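Local coordinates for DNA mismatch repair protein MutS (Thermus aquaticus, PDB 1EWQ), which recognises mismatched DNA as part of mismatch repair and has a weak ATPase activity, at residues 650-664 with 683-697. Numbering follows the deposited sequence.
Sequences LKEATENSLVLLDEV and ALHERRAYTLFATHY. With SO4 (sulfate ion), chain F.
Leu661 lays its CB over one face of the Phe693 ring, 4.2 Å from the ring centroid in a CH-pi contact offset toward the rim, while Val664 O meets the edge of the same ring in its plane, at CZ. The Arg687 guanidinium takes its partners at the edge: NH1 donates to Leu650 O at 2.7 Å, nearly straight, and to Ala653 O at 2.6 Å, and NH2 adds a weak bond to Leu650 O. With CG anti to the backbone N (chi1 -169°) and bends at chi2 and chi3, the arginine chain bends round beside Ala653 O, so that NH1 points at both carbonyls, where helix 638-652 ends. A methionine in place of Arg687 would probably leave the carbonyls of Leu650 and Ala653 without these donors. Strands 657-662 and 690-694 run parallel, 9° apart, as the neighbouring strands of a right-handed beta-alpha-beta crossover through helix 670-687 in the P-loop NTPase domain. Six backbone hydrogen bonds, from Tyr690 N to Ser657 O through to Glu663 N to Ala694 O, join them in register. On the sheet face bearing Val659 and Leu661, Leu684 of the crossover helix meets Leu661 tip to tip, CD1 to CD1 at 3.5 Å, and its CD2 lies 4.0 Å from Val659 CG2. Leu660 and Leu692 lie side by side on the other face, against helix 589-603, which follows the P-loop; there Asp662 touches Ser590. Past the strands, Glu663 OE2 comes within 2.7 Å of His696 NE2, the carboxylate and ring planes 59° apart, and Glu663 OE1 pairs with Arg666. On its other nitrogen, His696 ND1 donates to sulfate O3 at 3.0 Å, an ion also held by Ser669 of the second subunit.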
loop_
_atom_site.group_PDB
_atom_site.type_symbol
_atom_site.label_atom_id
_atom_site.label_comp_id
_atom_site.label_asym_id
_atom_site.label_seq_id
_atom_site.Cartn_x
_atom_site.Cartn_y
_atom_site.Cartn_z
ATOM N N LEU C 650 -29.776 -19.676 -10.254
ATOM C CA LEU C 650 -30.960 -20.377 -10.751
ATOM C C LEU C 650 -31.244 -20.100 -12.215
ATOM O O LEU C 650 -31.800 -20.942 -12.913
ATOM C CB LEU C 650 -32.195 -20.003 -9.920
ATOM C CG LEU C 650 -32.178 -20.518 -8.480
ATOM C CD1 LEU C 650 -33.327 -19.928 -7.704
ATOM C CD2 LEU C 650 -32.254 -22.029 -8.485
ATOM N N LYS C 651 -30.854 -18.920 -12.679
ATOM C CA LYS C 651 -31.086 -18.531 -14.059
ATOM C C LYS C 651 -30.019 -19.032 -15.034
ATOM O O LYS C 651 -30.285 -19.182 -16.222
ATOM C CB LYS C 651 -31.212 -17.008 -14.134
ATOM C CG LYS C 651 -32.432 -16.487 -13.383
ATOM C CD LYS C 651 -32.480 -14.966 -13.316
ATOM C CE LYS C 651 -33.592 -14.510 -12.362
ATOM N NZ LYS C 651 -33.513 -13.048 -12.051
ATOM N N GLU C 652 -28.818 -19.301 -14.541
ATOM C CA GLU C 652 -27.755 -19.783 -15.414
ATOM C C GLU C 652 -27.492 -21.279 -15.271
ATOM O O GLU C 652 -27.031 -21.910 -16.215
ATOM C CB GLU C 652 -26.465 -18.982 -15.173
ATOM C CG GLU C 652 -25.806 -19.152 -13.797
ATOM C CD GLU C 652 -24.788 -18.040 -13.473
ATOM O OE1 GLU C 652 -24.397 -17.279 -14.391
ATOM O OE2 GLU C 652 -24.375 -17.933 -12.294
ATOM N N ALA C 653 -27.815 -21.848 -14.109
ATOM C CA ALA C 653 -27.589 -23.272 -13.838
ATOM C C ALA C 653 -28.355 -24.237 -14.734
ATOM O O ALA C 653 -29.551 -24.079 -14.976
ATOM C CB ALA C 653 -27.905 -23.580 -12.390
ATOM N N THR C 654 -27.653 -25.276 -15.172
ATOM C CA THR C 654 -28.202 -26.288 -16.057
ATOM C C THR C 654 -28.065 -27.686 -15.433
ATOM O O THR C 654 -27.509 -27.822 -14.344
ATOM C CB THR C 654 -27.445 -26.201 -17.401
ATOM O OG1 THR C 654 -28.370 -25.906 -18.444
ATOM C CG2 THR C 654 -26.678 -27.472 -17.700
ATOM N N GLU C 655 -28.585 -28.716 -16.103
ATOM C CA GLU C 655 -28.485 -30.085 -15.595
ATOM C C GLU C 655 -27.032 -30.553 -15.593
ATOM O O GLU C 655 -26.702 -31.588 -15.013
ATOM C CB GLU C 655 -29.299 -31.049 -16.459
ATOM C CG GLU C 655 -28.946 -30.971 -17.948
ATOM C CD GLU C 655 -29.629 -32.037 -18.783
ATOM O OE1 GLU C 655 -29.726 -31.841 -20.013
ATOM O OE2 GLU C 655 -30.053 -33.069 -18.217
ATOM N N ASN C 656 -26.165 -29.797 -16.257
ATOM C CA ASN C 656 -24.754 -30.147 -16.315
ATOM C C ASN C 656 -23.922 -29.194 -15.472
ATOM O O ASN C 656 -22.700 -29.123 -15.610
ATOM C CB ASN C 656 -24.276 -30.128 -17.769
ATOM C CG ASN C 656 -25.018 -31.138 -18.622
ATOM O OD1 ASN C 656 -25.204 -32.287 -18.213
ATOM N ND2 ASN C 656 -25.451 -30.720 -19.805
ATOM N N SER C 657 -24.587 -28.462 -14.589
ATOM C CA SER C 657 -23.869 -27.518 -13.750
ATOM C C SER C 657 -23.522 -28.068 -12.388
ATOM O O SER C 657 -24.195 -28.959 -11.873
ATOM C CB SER C 657 -24.672 -26.231 -13.582
ATOM O OG SER C 657 -24.875 -25.617 -14.838
ATOM N N LEU C 658 -22.437 -27.543 -11.831
ATOM C CA LEU C 658 -21.992 -27.910 -10.491
ATOM C C LEU C 658 -22.347 -26.676 -9.698
ATOM O O LEU C 658 -21.808 -25.602 -9.963
ATOM C CB LEU C 658 -20.477 -28.141 -10.431
ATOM C CG LEU C 658 -19.896 -28.333 -9.010
ATOM C CD1 LEU C 658 -20.415 -29.630 -8.401
ATOM C CD2 LEU C 658 -18.359 -28.355 -9.047
ATOM N N VAL C 659 -23.272 -26.821 -8.758
ATOM C CA VAL C 659 -23.708 -25.712 -7.919
ATOM C C VAL C 659 -23.257 -25.956 -6.479
ATOM O O VAL C 659 -23.462 -27.047 -5.940
ATOM C CB VAL C 659 -25.252 -25.583 -7.956
ATOM C CG1 VAL C 659 -25.701 -24.469 -7.043
ATOM C CG2 VAL C 659 -25.732 -25.341 -9.414
ATOM N N LEU C 660 -22.651 -24.945 -5.857
ATOM C CA LEU C 660 -22.166 -25.058 -4.482
ATOM C C LEU C 660 -22.844 -24.030 -3.587
ATOM O O LEU C 660 -22.557 -22.842 -3.687
ATOM C CB LEU C 660 -20.646 -24.851 -4.429
ATOM C CG LEU C 660 -19.728 -25.757 -5.270
ATOM C CD1 LEU C 660 -18.259 -25.416 -4.952
ATOM C CD2 LEU C 660 -19.994 -27.211 -4.964
ATOM N N LEU C 661 -23.750 -24.481 -2.721
ATOM C CA LEU C 661 -24.454 -23.566 -1.829
ATOM C C LEU C 661 -23.990 -23.747 -0.396
ATOM O O LEU C 661 -23.899 -24.861 0.116
ATOM C CB LEU C 661 -25.967 -23.762 -1.924
ATOM C CG LEU C 661 -26.599 -23.670 -3.320
ATOM C CD1 LEU C 661 -28.120 -23.754 -3.178
ATOM C CD2 LEU C 661 -26.186 -22.374 -4.015
ATOM N N ASP C 662 -23.709 -22.619 0.242
ATOM C CA ASP C 662 -23.204 -22.576 1.608
ATOM C C ASP C 662 -24.180 -21.820 2.506
ATOM O O ASP C 662 -24.174 -20.591 2.547
ATOM C CB ASP C 662 -21.830 -21.888 1.578
ATOM C CG ASP C 662 -21.186 -21.756 2.948
ATOM O OD1 ASP C 662 -20.821 -20.608 3.320
ATOM O OD2 ASP C 662 -21.025 -22.784 3.636
ATOM N N GLU C 663 -25.032 -22.571 3.200
ATOM C CA GLU C 663 -26.008 -22.013 4.135
ATOM C C GLU C 663 -27.005 -21.001 3.546
ATOM O O GLU C 663 -27.314 -19.971 4.157
ATOM C CB GLU C 663 -25.271 -21.408 5.341
ATOM C CG GLU C 663 -24.179 -22.330 5.915
ATOM C CD GLU C 663 -23.566 -21.824 7.217
ATOM O OE1 GLU C 663 -23.302 -20.612 7.327
ATOM O OE2 GLU C 663 -23.333 -22.642 8.130
ATOM N N VAL C 664 -27.512 -21.297 2.357
ATOM C CA VAL C 664 -28.500 -20.433 1.723
ATOM C C VAL C 664 -29.771 -20.487 2.580
ATOM O O VAL C 664 -30.258 -21.575 2.914
ATOM C CB VAL C 664 -28.782 -20.907 0.267
ATOM C CG1 VAL C 664 -30.084 -20.317 -0.261
ATOM C CG2 VAL C 664 -27.632 -20.480 -0.627
ATOM N N ALA C 683 -35.924 -26.455 -6.591
ATOM C CA ALA C 683 -35.688 -25.974 -7.951
ATOM C C ALA C 683 -34.376 -26.526 -8.495
ATOM O O ALA C 683 -34.289 -26.878 -9.665
ATOM C CB ALA C 683 -35.680 -24.447 -7.987
ATOM N N LEU C 684 -33.355 -26.607 -7.648
ATOM C CA LEU C 684 -32.079 -27.134 -8.111
ATOM C C LEU C 684 -32.194 -28.643 -8.303
ATOM O O LEU C 684 -31.515 -29.222 -9.148
ATOM C CB LEU C 684 -30.956 -26.777 -7.129
ATOM C CG LEU C 684 -30.440 -25.348 -7.327
ATOM C CD1 LEU C 684 -29.592 -24.909 -6.146
ATOM C CD2 LEU C 684 -29.643 -25.289 -8.624
ATOM N N HIS C 685 -33.061 -29.270 -7.513
ATOM C CA HIS C 685 -33.292 -30.705 -7.640
ATOM C C HIS C 685 -33.978 -30.930 -9.000
ATOM O O HIS C 685 -33.555 -31.783 -9.784
ATOM C CB HIS C 685 -34.189 -31.203 -6.506
ATOM C CG HIS C 685 -34.708 -32.587 -6.717
ATOM N ND1 HIS C 685 -34.013 -33.715 -6.329
ATOM C CD2 HIS C 685 -35.846 -33.030 -7.302
ATOM C CE1 HIS C 685 -34.703 -34.790 -6.661
ATOM N NE2 HIS C 685 -35.818 -34.402 -7.253
ATOM N N GLU C 686 -35.027 -30.148 -9.273
ATOM C CA GLU C 686 -35.756 -30.223 -10.543
ATOM C C GLU C 686 -34.790 -29.936 -11.699
ATOM O O GLU C 686 -34.859 -30.564 -12.754
ATOM C CB GLU C 686 -36.879 -29.171 -10.607
ATOM C CG GLU C 686 -37.991 -29.296 -9.584
ATOM C CD GLU C 686 -38.902 -28.054 -9.566
ATOM O OE1 GLU C 686 -39.405 -27.675 -10.654
ATOM O OE2 GLU C 686 -39.114 -27.463 -8.472
ATOM N N ARG C 687 -33.907 -28.961 -11.498
ATOM C CA ARG C 687 -32.937 -28.592 -12.527
ATOM C C ARG C 687 -32.021 -29.765 -12.867
ATOM O O ARG C 687 -31.497 -29.848 -13.974
ATOM C CB ARG C 687 -32.089 -27.397 -12.061
ATOM C CG ARG C 687 -31.224 -26.772 -13.154
ATOM C CD ARG C 687 -32.101 -26.249 -14.296
ATOM N NE ARG C 687 -33.138 -25.346 -13.802
ATOM C CZ ARG C 687 -32.944 -24.061 -13.514
ATOM N NH1 ARG C 687 -31.750 -23.504 -13.678
ATOM N NH2 ARG C 687 -33.947 -23.332 -13.045
ATOM N N ARG C 688 -31.846 -30.668 -11.907
ATOM C CA ARG C 688 -30.993 -31.843 -12.055
ATOM C C ARG C 688 -29.496 -31.518 -12.087
ATOM O O ARG C 688 -28.685 -32.334 -12.532
ATOM C CB ARG C 688 -31.371 -32.653 -13.304
ATOM C CG ARG C 688 -32.781 -33.245 -13.266
ATOM C CD ARG C 688 -33.078 -34.114 -14.497
ATOM N NE ARG C 688 -32.726 -35.523 -14.290
ATOM C CZ ARG C 688 -31.535 -36.058 -14.537
ATOM N NH1 ARG C 688 -30.548 -35.308 -15.014
ATOM N NH2 ARG C 688 -31.332 -37.352 -14.307
ATOM N N ALA C 689 -29.132 -30.328 -11.620
ATOM C CA ALA C 689 -27.722 -29.954 -11.575
ATOM C C ALA C 689 -27.087 -30.753 -10.434
ATOM O O ALA C 689 -27.797 -31.342 -9.620
ATOM C CB ALA C 689 -27.579 -28.474 -11.305
ATOM N N TYR C 690 -25.759 -30.806 -10.398
ATOM C CA TYR C 690 -25.070 -31.503 -9.323
ATOM C C TYR C 690 -24.912 -30.424 -8.256
ATOM O O TYR C 690 -24.090 -29.508 -8.395
ATOM C CB TYR C 690 -23.688 -31.993 -9.763
ATOM C CG TYR C 690 -23.669 -32.965 -10.927
ATOM C CD1 TYR C 690 -24.124 -32.586 -12.186
ATOM C CD2 TYR C 690 -23.127 -34.248 -10.778
ATOM C CE1 TYR C 690 -24.032 -33.458 -13.279
ATOM C CE2 TYR C 690 -23.031 -35.126 -11.855
ATOM C CZ TYR C 690 -23.481 -34.727 -13.103
ATOM O OH TYR C 690 -23.362 -35.584 -14.181
ATOM N N THR C 691 -25.697 -30.539 -7.194
ATOM C CA THR C 691 -25.679 -29.552 -6.139
ATOM C C THR C 691 -25.175 -30.045 -4.775
ATOM O O THR C 691 -25.625 -31.075 -4.267
ATOM C CB THR C 691 -27.105 -28.958 -5.945
ATOM O OG1 THR C 691 -27.584 -28.405 -7.179
ATOM C CG2 THR C 691 -27.090 -27.882 -4.896
ATOM N N LEU C 692 -24.223 -29.306 -4.206
ATOM C CA LEU C 692 -23.711 -29.597 -2.866
ATOM C C LEU C 692 -24.248 -28.417 -2.054
ATOM O O LEU C 692 -23.932 -27.258 -2.335
ATOM C CB LEU C 692 -22.181 -29.613 -2.818
ATOM C CG LEU C 692 -21.414 -30.776 -3.448
ATOM C CD1 LEU C 692 -19.917 -30.549 -3.260
ATOM C CD2 LEU C 692 -21.829 -32.093 -2.801
ATOM N N PHE C 693 -25.064 -28.714 -1.057
ATOM C CA PHE C 693 -25.682 -27.679 -0.248
ATOM C C PHE C 693 -25.367 -27.880 1.222
ATOM O O PHE C 693 -25.986 -28.722 1.874
ATOM C CB PHE C 693 -27.202 -27.718 -0.483
ATOM C CG PHE C 693 -27.971 -26.585 0.150
ATOM C CD1 PHE C 693 -29.296 -26.348 -0.230
ATOM C CD2 PHE C 693 -27.395 -25.762 1.121
ATOM C CE1 PHE C 693 -30.031 -25.313 0.338
ATOM C CE2 PHE C 693 -28.128 -24.717 1.702
ATOM C CZ PHE C 693 -29.447 -24.496 1.308
ATOM N N ALA C 694 -24.396 -27.116 1.726
ATOM C CA ALA C 694 -24.005 -27.167 3.132
ATOM C C ALA C 694 -25.017 -26.325 3.895
ATOM O O ALA C 694 -25.242 -25.156 3.555
ATOM C CB ALA C 694 -22.607 -26.588 3.315
ATOM N N THR C 695 -25.616 -26.899 4.931
ATOM C CA THR C 695 -26.625 -26.173 5.706
ATOM C C THR C 695 -26.749 -26.724 7.119
ATOM O O THR C 695 -26.197 -27.778 7.427
ATOM C CB THR C 695 -28.015 -26.269 5.014
ATOM O OG1 THR C 695 -28.991 -25.522 5.755
ATOM C CG2 THR C 695 -28.461 -27.718 4.924
ATOM N N HIS C 696 -27.467 -26.000 7.975
ATOM C CA HIS C 696 -27.702 -26.437 9.349
ATOM C C HIS C 696 -29.146 -26.891 9.470
ATOM O O HIS C 696 -29.526 -27.507 10.458
ATOM C CB HIS C 696 -27.473 -25.294 10.337
ATOM C CG HIS C 696 -26.044 -24.876 10.445
ATOM N ND1 HIS C 696 -25.048 -25.742 10.840
ATOM C CD2 HIS C 696 -25.435 -23.698 10.168
ATOM C CE1 HIS C 696 -23.885 -25.117 10.797
ATOM N NE2 HIS C 696 -24.092 -23.877 10.392
ATOM N N TYR C 697 -29.954 -26.575 8.464
ATOM C CA TYR C 697 -31.365 -26.944 8.488
ATOM C C TYR C 697 -31.608 -28.447 8.433
ATOM O O TYR C 697 -31.482 -29.070 7.373
ATOM C CB TYR C 697 -32.094 -26.273 7.325
ATOM C CG TYR C 697 -32.194 -24.765 7.447
ATOM C CD1 TYR C 697 -32.272 -23.967 6.312
ATOM C CD2 TYR C 697 -32.279 -24.146 8.699
ATOM C CE1 TYR C 697 -32.440 -22.598 6.411
ATOM C CE2 TYR C 697 -32.450 -22.770 8.811
ATOM C CZ TYR C 697 -32.532 -22.002 7.663
ATOM O OH TYR C 697 -32.717 -20.640 7.742
HETATM S S SO4 F . -25.348 -27.526 14.140
HETATM O O1 SO4 F . -26.505 -27.439 15.050
HETATM O O2 SO4 F . -24.416 -28.569 14.602
HETATM O O3 SO4 F . -25.837 -27.850 12.793
HETATM O O4 SO4 F . -24.657 -26.227 14.121
HETATM O O HOH W 1 -29.108 -22.897 5.058
#